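Long-range contacts in erythrocyte binding antigen 140 (PDB 4GF2), which probably binds a receptor on the host erythrocyte surface during invasion, this chain holding the region with two Duffy-binding-like domains: residues E388-Y399 and M457-K468; F94-G103 and N136-E144. The protein carries 3 engineered substitutions. All coordinates share one frame; numbering follows the deposited sequence.

Interaction 1 of 2, residues E388-Y399 and M457-K468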
loop_
_atom_site.group_PDB
_atom_site.type_symbol
_atom_site.label_atom_id
_atom_site.label_comp_id
_atom_site.label_asym_id
_atom_site.label_seq_id
_atom_site.Cartn_x
_atom_site.Cartn_y
_atom_site.Cartn_z
ATOM N N GLU A 388 15.928 20.278 -23.397
ATOM C CA GLU A 388 15.934 19.744 -22.038
ATOM C C GLU A 388 15.327 20.704 -21.023
ATOM O O GLU A 388 14.511 20.302 -20.194
ATOM C CB GLU A 388 17.361 19.399 -21.607
ATOM C CG GLU A 388 17.823 18.019 -22.032
ATOM C CD GLU A 388 19.234 17.716 -21.568
ATOM O OE1 GLU A 388 19.933 18.655 -21.131
ATOM O OE2 GLU A 388 19.642 16.537 -21.636
ATOM N N ASN A 389 15.735 21.967 -21.083
ATOM C CA ASN A 389 15.292 22.963 -20.115
ATOM C C ASN A 389 13.784 23.198 -20.167
ATOM O O ASN A 389 13.148 23.431 -19.140
ATOM C CB ASN A 389 16.037 24.280 -20.330
ATOM C CG ASN A 389 17.540 24.130 -20.182
ATOM O OD1 ASN A 389 18.021 23.179 -19.564
ATOM N ND2 ASN A 389 18.290 25.070 -20.748
ATOM N N ALA A 390 13.215 23.134 -21.367
ATOM C CA ALA A 390 11.784 23.338 -21.547
ATOM C C ALA A 390 11.023 22.120 -21.043
ATOM O O ALA A 390 10.101 22.242 -20.236
ATOM C CB ALA A 390 11.465 23.594 -23.010
ATOM N N LEU A 391 11.413 20.945 -21.525
ATOM C CA LEU A 391 10.809 19.700 -21.074
ATOM C C LEU A 391 10.850 19.646 -19.557
ATOM O O LEU A 391 9.873 19.272 -18.908
ATOM C CB LEU A 391 11.556 18.501 -21.650
ATOM C CG LEU A 391 10.786 17.668 -22.671
ATOM C CD1 LEU A 391 11.694 16.606 -23.274
ATOM C CD2 LEU A 391 9.564 17.033 -22.026
ATOM N N CYS A 392 11.992 20.029 -18.998
ATOM C CA CYS A 392 12.166 20.045 -17.554
ATOM C C CYS A 392 11.092 20.895 -16.885
ATOM O O CYS A 392 10.417 20.437 -15.965
ATOM C CB CYS A 392 13.545 20.585 -17.185
ATOM S SG CYS A 392 13.756 20.851 -15.416
ATOM N N SER A 393 10.939 22.133 -17.345
ATOM C CA SER A 393 9.989 23.054 -16.732
ATOM C C SER A 393 8.539 22.604 -16.931
ATOM O O SER A 393 7.700 22.809 -16.057
ATOM C CB SER A 393 10.197 24.479 -17.256
ATOM O OG SER A 393 10.133 24.535 -18.670
ATOM N N ILE A 394 8.249 21.980 -18.068
ATOM C CA ILE A 394 6.900 21.493 -18.344
ATOM C C ILE A 394 6.507 20.364 -17.393
ATOM O O ILE A 394 5.350 20.266 -16.979
ATOM C CB ILE A 394 6.769 20.988 -19.792
ATOM C CG1 ILE A 394 6.847 22.162 -20.767
ATOM C CG2 ILE A 394 5.453 20.255 -19.977
ATOM C CD1 ILE A 394 6.830 21.752 -22.224
ATOM N N ILE A 395 7.466 19.504 -17.060
ATOM C CA ILE A 395 7.216 18.403 -16.136
ATOM C C ILE A 395 6.966 18.959 -14.742
ATOM O O ILE A 395 6.105 18.469 -14.011
ATOM C CB ILE A 395 8.405 17.419 -16.089
ATOM C CG1 ILE A 395 8.516 16.643 -17.404
ATOM C CG2 ILE A 395 8.265 16.448 -14.924
ATOM C CD1 ILE A 395 7.335 15.743 -17.696
ATOM N N GLN A 396 7.720 19.993 -14.381
ATOM C CA GLN A 396 7.583 20.609 -13.068
ATOM C C GLN A 396 6.243 21.319 -12.926
ATOM O O GLN A 396 5.680 21.366 -11.834
ATOM C CB GLN A 396 8.728 21.588 -12.804
ATOM C CG GLN A 396 10.036 20.916 -12.443
ATOM C CD GLN A 396 11.077 21.896 -11.930
ATOM O OE1 GLN A 396 10.788 23.074 -11.716
ATOM N NE2 GLN A 396 12.296 21.412 -11.730
ATOM N N ASN A 397 5.736 21.873 -14.026
ATOM C CA ASN A 397 4.423 22.517 -14.014
ATOM C C ASN A 397 3.335 21.558 -13.525
ATOM O O ASN A 397 2.579 21.880 -12.605
ATOM C CB ASN A 397 4.059 23.057 -15.402
ATOM C CG ASN A 397 4.832 24.317 -15.768
ATOM O OD1 ASN A 397 5.333 25.034 -14.899
ATOM N ND2 ASN A 397 4.917 24.599 -17.065
ATOM N N SER A 398 3.259 20.378 -14.131
ATOM C CA SER A 398 2.240 19.403 -13.749
ATOM C C SER A 398 2.538 18.795 -12.381
ATOM O O SER A 398 1.630 18.511 -11.604
ATOM C CB SER A 398 2.114 18.311 -14.810
ATOM O OG SER A 398 1.477 18.822 -15.968
ATOM N N TYR A 399 3.817 18.604 -12.087
ATOM C CA TYR A 399 4.232 18.156 -10.767
ATOM C C TYR A 399 3.686 19.088 -9.687
ATOM O O TYR A 399 3.108 18.642 -8.696
ATOM C CB TYR A 399 5.756 18.114 -10.687
ATOM C CG TYR A 399 6.280 17.890 -9.292
ATOM C CD1 TYR A 399 6.055 16.689 -8.636
ATOM C CD2 TYR A 399 7.004 18.875 -8.631
ATOM C CE1 TYR A 399 6.532 16.473 -7.361
ATOM C CE2 TYR A 399 7.488 18.665 -7.354
ATOM C CZ TYR A 399 7.247 17.460 -6.724
ATOM O OH TYR A 399 7.723 17.237 -5.455
ATOM N N MET A 457 8.361 10.985 -12.134
ATOM C CA MET A 457 8.095 11.941 -13.205
ATOM C C MET A 457 9.383 12.358 -13.894
ATOM O O MET A 457 9.393 12.623 -15.094
ATOM C CB MET A 457 7.380 13.180 -12.663
ATOM C CG MET A 457 5.964 12.920 -12.172
ATOM S SD MET A 457 5.101 14.452 -11.766
ATOM C CE MET A 457 4.720 15.082 -13.396
ATOM N N SER A 458 10.471 12.412 -13.133
ATOM C CA SER A 458 11.753 12.854 -13.660
ATOM C C SER A 458 12.420 11.769 -14.496
ATOM O O SER A 458 13.445 12.012 -15.139
ATOM C CB SER A 458 12.681 13.265 -12.515
ATOM O OG SER A 458 12.951 12.174 -11.651
ATOM N N ALA A 459 11.834 10.577 -14.487
ATOM C CA ALA A 459 12.409 9.435 -15.190
ATOM C C ALA A 459 12.343 9.590 -16.705
ATOM O O ALA A 459 13.070 8.917 -17.434
ATOM C CB ALA A 459 11.708 8.161 -14.769
ATOM N N VAL A 460 11.471 10.473 -17.183
ATOM C CA VAL A 460 11.305 10.659 -18.622
ATOM C C VAL A 460 12.231 11.734 -19.194
ATOM O O VAL A 460 12.160 12.047 -20.383
ATOM C CB VAL A 460 9.853 11.018 -18.979
ATOM C CG1 VAL A 460 8.900 9.972 -18.425
ATOM C CG2 VAL A 460 9.498 12.406 -18.459
ATOM N N LEU A 461 13.104 12.284 -18.355
ATOM C CA LEU A 461 14.008 13.350 -18.782
ATOM C C LEU A 461 15.446 12.862 -18.956
ATOM O O LEU A 461 15.948 12.084 -18.144
ATOM C CB LEU A 461 13.996 14.485 -17.759
ATOM C CG LEU A 461 12.649 15.154 -17.497
ATOM C CD1 LEU A 461 12.733 16.019 -16.253
ATOM C CD2 LEU A 461 12.215 15.981 -18.696
ATOM N N LYS A 462 16.105 13.326 -20.013
ATOM C CA LYS A 462 17.536 13.105 -20.171
ATOM C C LYS A 462 18.245 13.896 -19.081
ATOM O O LYS A 462 17.801 14.987 -18.720
ATOM C CB LYS A 462 18.013 13.579 -21.544
ATOM C CG LYS A 462 17.358 12.884 -22.726
ATOM C CD LYS A 462 17.861 13.468 -24.040
ATOM C CE LYS A 462 17.184 12.832 -25.242
ATOM N NZ LYS A 462 17.631 13.451 -26.521
ATOM N N ASN A 463 19.341 13.354 -18.559
ATOM C CA ASN A 463 20.062 14.006 -17.472
ATOM C C ASN A 463 19.090 14.564 -16.440
ATOM O O ASN A 463 18.808 15.762 -16.425
ATOM C CB ASN A 463 20.947 15.133 -18.012
ATOM C CG ASN A 463 21.982 14.641 -19.007
ATOM O OD1 ASN A 463 23.036 14.133 -18.623
ATOM N ND2 ASN A 463 21.690 14.798 -20.294
ATOM N N LYS A 464 18.580 13.690 -15.578
ATOM C CA LYS A 464 17.548 14.066 -14.618
ATOM C C LYS A 464 18.006 15.203 -13.707
ATOM O O LYS A 464 17.237 16.117 -13.411
ATOM C CB LYS A 464 17.132 12.855 -13.777
ATOM C CG LYS A 464 16.747 11.631 -14.599
ATOM C CD LYS A 464 15.889 10.658 -13.801
ATOM C CE LYS A 464 16.589 10.182 -12.540
ATOM N NZ LYS A 464 15.702 9.316 -11.713
ATOM N N GLU A 465 19.261 15.151 -13.269
ATOM C CA GLU A 465 19.790 16.155 -12.348
ATOM C C GLU A 465 19.921 17.532 -12.998
ATOM O O GLU A 465 20.275 18.506 -12.337
ATOM C CB GLU A 465 21.140 15.708 -11.786
ATOM C CG GLU A 465 21.053 14.490 -10.881
ATOM C CD GLU A 465 22.358 14.198 -10.165
ATOM O OE1 GLU A 465 23.307 14.999 -10.302
ATOM O OE2 GLU A 465 22.433 13.168 -9.462
ATOM N N THR A 466 19.644 17.609 -14.295
ATOM C CA THR A 466 19.566 18.892 -14.981
ATOM C C THR A 466 18.363 19.671 -14.459
ATOM O O THR A 466 18.353 20.903 -14.461
ATOM C CB THR A 466 19.412 18.704 -16.503
ATOM O OG1 THR A 466 20.560 18.021 -17.023
ATOM C CG2 THR A 466 19.262 20.049 -17.203
ATOM N N CYS A 467 17.351 18.934 -14.009
ATOM C CA CYS A 467 16.102 19.523 -13.542
ATOM C C CYS A 467 16.146 19.758 -12.034
ATOM O O CYS A 467 16.142 18.812 -11.248
ATOM C CB CYS A 467 14.945 18.595 -13.897
ATOM S SG CYS A 467 13.363 19.414 -14.038
ATOM N N LYS A 468 16.174 21.026 -11.637
ATOM C CA LYS A 468 16.468 21.388 -10.255
ATOM C C LYS A 468 15.358 22.211 -9.615
ATOM O O LYS A 468 14.507 22.773 -10.302
ATOM C CB LYS A 468 17.766 22.201 -10.200
ATOM C CG LYS A 468 18.795 21.823 -11.255
ATOM C CD LYS A 468 19.827 22.925 -11.438
ATOM C CE LYS A 468 20.741 22.640 -12.618
ATOM N NZ LYS A 468 21.619 23.797 -12.939
#

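Interaction 2 of 2, residues F94-G103 and N136-E144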
loop_
_atom_site.group_PDB
_atom_site.type_symbol
_atom_site.label_atom_id
_atom_site.label_comp_id
_atom_site.label_asym_id
_atom_site.label_seq_id
_atom_site.Cartn_x
_atom_site.Cartn_y
_atom_site.Cartn_z
ATOM N N PHE A 94 -2.442 -34.610 23.239
ATOM C CA PHE A 94 -1.923 -35.620 24.154
ATOM C C PHE A 94 -0.514 -35.235 24.590
ATOM O O PHE A 94 -0.144 -35.381 25.755
ATOM C CB PHE A 94 -1.903 -37.001 23.507
ATOM C CG PHE A 94 -1.333 -38.076 24.396
ATOM C CD1 PHE A 94 -2.078 -38.598 25.438
ATOM C CD2 PHE A 94 -0.054 -38.560 24.188
ATOM C CE1 PHE A 94 -1.562 -39.581 26.253
ATOM C CE2 PHE A 94 0.468 -39.544 25.004
ATOM C CZ PHE A 94 -0.290 -40.058 26.034
ATOM N N SER A 95 0.266 -34.736 23.641
ATOM C CA SER A 95 1.639 -34.355 23.917
ATOM C C SER A 95 1.697 -33.171 24.874
ATOM O O SER A 95 2.577 -33.104 25.727
ATOM C CB SER A 95 2.361 -34.016 22.615
ATOM O OG SER A 95 2.344 -35.123 21.738
ATOM N N ASP A 96 0.758 -32.239 24.733
ATOM C CA ASP A 96 0.709 -31.075 25.615
ATOM C C ASP A 96 0.271 -31.464 27.024
ATOM O O ASP A 96 0.728 -30.872 28.001
ATOM C CB ASP A 96 -0.211 -29.994 25.049
ATOM C CG ASP A 96 0.465 -29.157 23.980
ATOM O OD1 ASP A 96 1.692 -28.960 24.073
ATOM O OD2 ASP A 96 -0.228 -28.694 23.050
ATOM N N PHE A 97 -0.610 -32.455 27.132
ATOM C CA PHE A 97 -0.949 -33.006 28.442
ATOM C C PHE A 97 0.323 -33.495 29.123
ATOM O O PHE A 97 0.543 -33.245 30.309
ATOM C CB PHE A 97 -1.952 -34.158 28.333
ATOM C CG PHE A 97 -3.386 -33.716 28.212
ATOM C CD1 PHE A 97 -3.973 -32.944 29.199
ATOM C CD2 PHE A 97 -4.156 -34.096 27.119
ATOM C CE1 PHE A 97 -5.297 -32.541 29.090
ATOM C CE2 PHE A 97 -5.475 -33.700 27.009
ATOM C CZ PHE A 97 -6.046 -32.920 27.995
ATOM N N ARG A 98 1.165 -34.187 28.359
ATOM C CA ARG A 98 2.420 -34.711 28.883
ATOM C C ARG A 98 3.372 -33.589 29.267
ATOM O O ARG A 98 3.890 -33.550 30.385
ATOM C CB ARG A 98 3.099 -35.596 27.839
ATOM C CG ARG A 98 4.493 -36.068 28.240
ATOM C CD ARG A 98 5.138 -36.873 27.129
ATOM N NE ARG A 98 6.487 -37.306 27.479
ATOM C CZ ARG A 98 7.604 -36.648 27.173
ATOM N NH1 ARG A 98 7.564 -35.509 26.495
ATOM N NH2 ARG A 98 8.776 -37.139 27.546
ATOM N N ASN A 99 3.600 -32.676 28.331
ATOM C CA ASN A 99 4.631 -31.660 28.499
ATOM C C ASN A 99 4.272 -30.567 29.504
ATOM O O ASN A 99 5.148 -30.025 30.167
ATOM C CB ASN A 99 4.999 -31.063 27.143
ATOM C CG ASN A 99 5.816 -32.021 26.298
ATOM O OD1 ASN A 99 6.439 -32.939 26.825
ATOM N ND2 ASN A 99 5.823 -31.810 24.991
ATOM N N SER A 100 2.990 -30.249 29.624
ATOM C CA SER A 100 2.553 -29.292 30.634
ATOM C C SER A 100 2.522 -29.955 32.007
ATOM O O SER A 100 2.471 -29.279 33.038
ATOM C CB SER A 100 1.173 -28.734 30.290
ATOM O OG SER A 100 0.199 -29.761 30.251
ATOM N N PHE A 101 2.549 -31.283 32.014
ATOM C CA PHE A 101 2.557 -32.035 33.258
ATOM C C PHE A 101 3.979 -32.211 33.790
ATOM O O PHE A 101 4.189 -32.229 35.003
ATOM C CB PHE A 101 1.893 -33.399 33.059
ATOM C CG PHE A 101 1.856 -34.241 34.303
ATOM C CD1 PHE A 101 1.110 -33.846 35.401
ATOM C CD2 PHE A 101 2.566 -35.429 34.373
ATOM C CE1 PHE A 101 1.076 -34.616 36.549
ATOM C CE2 PHE A 101 2.533 -36.206 35.516
ATOM C CZ PHE A 101 1.788 -35.799 36.605
ATOM N N ILE A 102 4.953 -32.330 32.888
ATOM C CA ILE A 102 6.333 -32.592 33.295
ATOM C C ILE A 102 7.230 -31.357 33.211
ATOM O O ILE A 102 8.455 -31.474 33.160
ATOM C CB ILE A 102 6.969 -33.738 32.477
ATOM C CG1 ILE A 102 7.119 -33.343 31.005
ATOM C CG2 ILE A 102 6.138 -35.006 32.617
ATOM C CD1 ILE A 102 7.792 -34.404 30.154
ATOM N N GLY A 103 6.617 -30.177 33.208
ATOM C CA GLY A 103 7.359 -28.930 33.290
ATOM C C GLY A 103 8.082 -28.522 32.018
ATOM O O GLY A 103 9.152 -27.923 32.075
ATOM N N ASN A 136 9.277 -32.877 39.701
ATOM C CA ASN A 136 9.231 -32.981 38.254
ATOM C C ASN A 136 9.590 -34.398 37.819
ATOM O O ASN A 136 8.934 -34.976 36.955
ATOM C CB ASN A 136 10.180 -31.965 37.620
ATOM C CG ASN A 136 9.800 -31.625 36.195
ATOM O OD1 ASN A 136 8.836 -30.897 35.958
ATOM N ND2 ASN A 136 10.561 -32.140 35.237
ATOM N N ASN A 137 10.626 -34.958 38.438
ATOM C CA ASN A 137 11.035 -36.328 38.159
ATOM C C ASN A 137 9.966 -37.339 38.557
ATOM O O ASN A 137 9.713 -38.302 37.834
ATOM C CB ASN A 137 12.348 -36.648 38.871
ATOM C CG ASN A 137 13.538 -36.004 38.200
ATOM O OD1 ASN A 137 13.510 -35.726 36.999
ATOM N ND2 ASN A 137 14.592 -35.763 38.968
ATOM N N ILE A 138 9.343 -37.119 39.710
ATOM C CA ILE A 138 8.247 -37.968 40.155
ATOM C C ILE A 138 7.115 -37.971 39.123
ATOM O O ILE A 138 6.549 -39.022 38.810
ATOM C CB ILE A 138 7.713 -37.511 41.527
ATOM C CG1 ILE A 138 8.712 -37.885 42.628
ATOM C CG2 ILE A 138 6.360 -38.145 41.813
ATOM C CD1 ILE A 138 8.352 -37.358 44.009
ATOM N N LYS A 139 6.803 -36.795 38.585
ATOM C CA LYS A 139 5.746 -36.657 37.593
ATOM C C LYS A 139 6.131 -37.349 36.287
ATOM O O LYS A 139 5.288 -37.952 35.615
ATOM C CB LYS A 139 5.446 -35.177 37.335
ATOM C CG LYS A 139 4.785 -34.465 38.510
ATOM C CD LYS A 139 4.308 -33.067 38.136
ATOM C CE LYS A 139 5.472 -32.122 37.872
ATOM N NZ LYS A 139 5.006 -30.766 37.466
ATOM N N LYS A 140 7.406 -37.264 35.931
ATOM C CA LYS A 140 7.888 -37.909 34.720
ATOM C C LYS A 140 7.709 -39.417 34.840
ATOM O O LYS A 140 7.223 -40.067 33.915
ATOM C CB LYS A 140 9.350 -37.540 34.458
ATOM C CG LYS A 140 9.528 -36.085 34.065
ATOM C CD LYS A 140 10.986 -35.655 34.039
ATOM C CE LYS A 140 11.664 -36.044 32.739
ATOM N NZ LYS A 140 12.788 -35.126 32.408
ATOM N N GLU A 141 8.084 -39.967 35.989
ATOM C CA GLU A 141 7.903 -41.391 36.235
ATOM C C GLU A 141 6.417 -41.746 36.202
ATOM O O GLU A 141 6.023 -42.752 35.619
ATOM C CB GLU A 141 8.514 -41.783 37.581
ATOM C CG GLU A 141 10.022 -41.587 37.657
ATOM C CD GLU A 141 10.600 -41.998 39.000
ATOM O OE1 GLU A 141 10.196 -43.055 39.525
ATOM O OE2 GLU A 141 11.456 -41.258 39.532
ATOM N N TRP A 142 5.592 -40.911 36.823
ATOM C CA TRP A 142 4.159 -41.162 36.867
ATOM C C TRP A 142 3.595 -41.220 35.451
ATOM O O TRP A 142 2.832 -42.122 35.108
ATOM C CB TRP A 142 3.448 -40.078 37.677
ATOM C CG TRP A 142 1.981 -40.325 37.828
ATOM C CD1 TRP A 142 1.358 -40.938 38.873
ATOM C CD2 TRP A 142 0.951 -39.969 36.897
ATOM N NE1 TRP A 142 0.003 -40.984 38.655
ATOM C CE2 TRP A 142 -0.274 -40.398 37.449
ATOM C CE3 TRP A 142 0.943 -39.335 35.652
ATOM C CZ2 TRP A 142 -1.491 -40.212 36.796
ATOM C CZ3 TRP A 142 -0.264 -39.151 35.007
ATOM C CH2 TRP A 142 -1.465 -39.588 35.579
ATOM N N TRP A 143 3.978 -40.258 34.621
ATOM C CA TRP A 143 3.531 -40.256 33.241
ATOM C C TRP A 143 3.957 -41.551 32.558
ATOM O O TRP A 143 3.173 -42.171 31.839
ATOM C CB TRP A 143 4.080 -39.046 32.483
ATOM C CG TRP A 143 3.512 -38.939 31.111
ATOM C CD1 TRP A 143 4.099 -39.337 29.946
ATOM C CD2 TRP A 143 2.227 -38.422 30.758
ATOM N NE1 TRP A 143 3.259 -39.090 28.886
ATOM C CE2 TRP A 143 2.102 -38.529 29.360
ATOM C CE3 TRP A 143 1.167 -37.875 31.489
ATOM C CZ2 TRP A 143 0.965 -38.111 28.679
ATOM C CZ3 TRP A 143 0.039 -37.458 30.810
ATOM C CH2 TRP A 143 -0.054 -37.579 29.419
ATOM N N GLU A 144 5.199 -41.961 32.794
ATOM C CA GLU A 144 5.728 -43.176 32.188
ATOM C C GLU A 144 4.780 -44.351 32.408
ATOM O O GLU A 144 4.489 -45.110 31.483
ATOM C CB GLU A 144 7.103 -43.512 32.772
ATOM C CG GLU A 144 8.254 -43.380 31.788
ATOM C CD GLU A 144 8.160 -44.362 30.635
ATOM O OE1 GLU A 144 8.248 -45.584 30.880
ATOM O OE2 GLU A 144 7.999 -43.909 29.482
#

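Interaction 1 of 2, residues E388-Y399 and M457-K468
With SG swung away from the backbone N on both residues (chi1 172° in C392, -155° in C467), the two cysteines face each other and close a disulfide, SG to SG 2.0 Å. It staples helix 388-407 to the loop that links helix 435-457 with helix 470-475. Beside it, the extended side chain of Q396 brings its amide NE2 to 3.2 Å from C467 SG, where it donates a fairly straight hydrogen bond to K468 O, 3.0 Å away, approaching from above the carbonyl plane. The disulfide is one of those that cross-link the largely helical fold of the Duffy-binding-like domain. On one side of it an apolar patch is packed, where L461 CD2 touches both L391 CB and I395 CG1 (4.0 Å from the latter), while I395 CD1 meets V460 CG2. M457 brings SD to the ring edge of Y399, 5.2 Å from the centroid, a Met-aromatic contact, and the bend at its last torsion turns CE back toward I395 O; W454 meets the same ring edge-to-face. At the more exposed end, N463 ND2 gives a hydrogen bond of 3.0 Å to E388 OE2 on its syn side, with the carboxylate and amide planes steeply inclined.

Interaction 2 of 2, residues F94-G103 and N136-E144
W143 lies against the flank of helix 83-101, its indole covered on one face by the aliphatic part of R98. R98 CG sits 3.6 Å from the centroid of the five-membered ring, a CH-pi contact, and R98 CB rests over the same face nearer the rim. The extended R98 chain, with CG opposite the backbone N (chi1 174°), then runs across the indole, leaving W143 NE1 at the edge of the guanidinium. F94 meets the far end of the indole obliquely, CZ 3.5 Å from W143 CZ2, and F97 CB adds a lighter touch at CH2.

One turn back along helix 132-155, K139 does two jobs for F101. Its CD lies over one face of the phenyl ring, 4.2 Å from the centroid, and a bend at chi3 (-69°) turns NZ to F101 O, which it reaches in a hydrogen bond of 3.0 Å. This ties the ammonium of a buried lysine to a backbone carbonyl of segment 94-103. The F101 ring also leans obliquely on W142, with F101 CE2 lying 3.5 Å from W142 CE3. I102 packs its CB against K140 CG.

Further out, N120 OD1 accepts a second hydrogen bond from K139 NZ, F59 meets W142 edge-to-face, and W151 does the same for F94. F63 of helix 56-78 touches both F97 and W142. The two helical segments run nearly antiparallel, at 151° with axes 10.3 Å apart, an aromatic-rich helix-helix packing in the largely helical fold of a Duffy-binding-like domain.

In the fold
Interaction 2 closes along the chain before interaction 1 opens, and each belongs to a different Duffy binding domain. They lie on opposite sides of the chain's centre, with their own centres about 72 Å apart and their nearest atoms about 54 Å apart, so neither touches the other. The pair illustrates two ways of joining parts within a helical domain: a covalent bridge from helix to loop in interaction 1, and aromatic rings packed with the aliphatic parts of R98 and K139 between two helices in interaction 2. Glycerol, probably from the crystallisation liquor, is hydrogen-bonded to S95 OG and to F97 O beside residues 94-103; it gives no evidence for a receptor site.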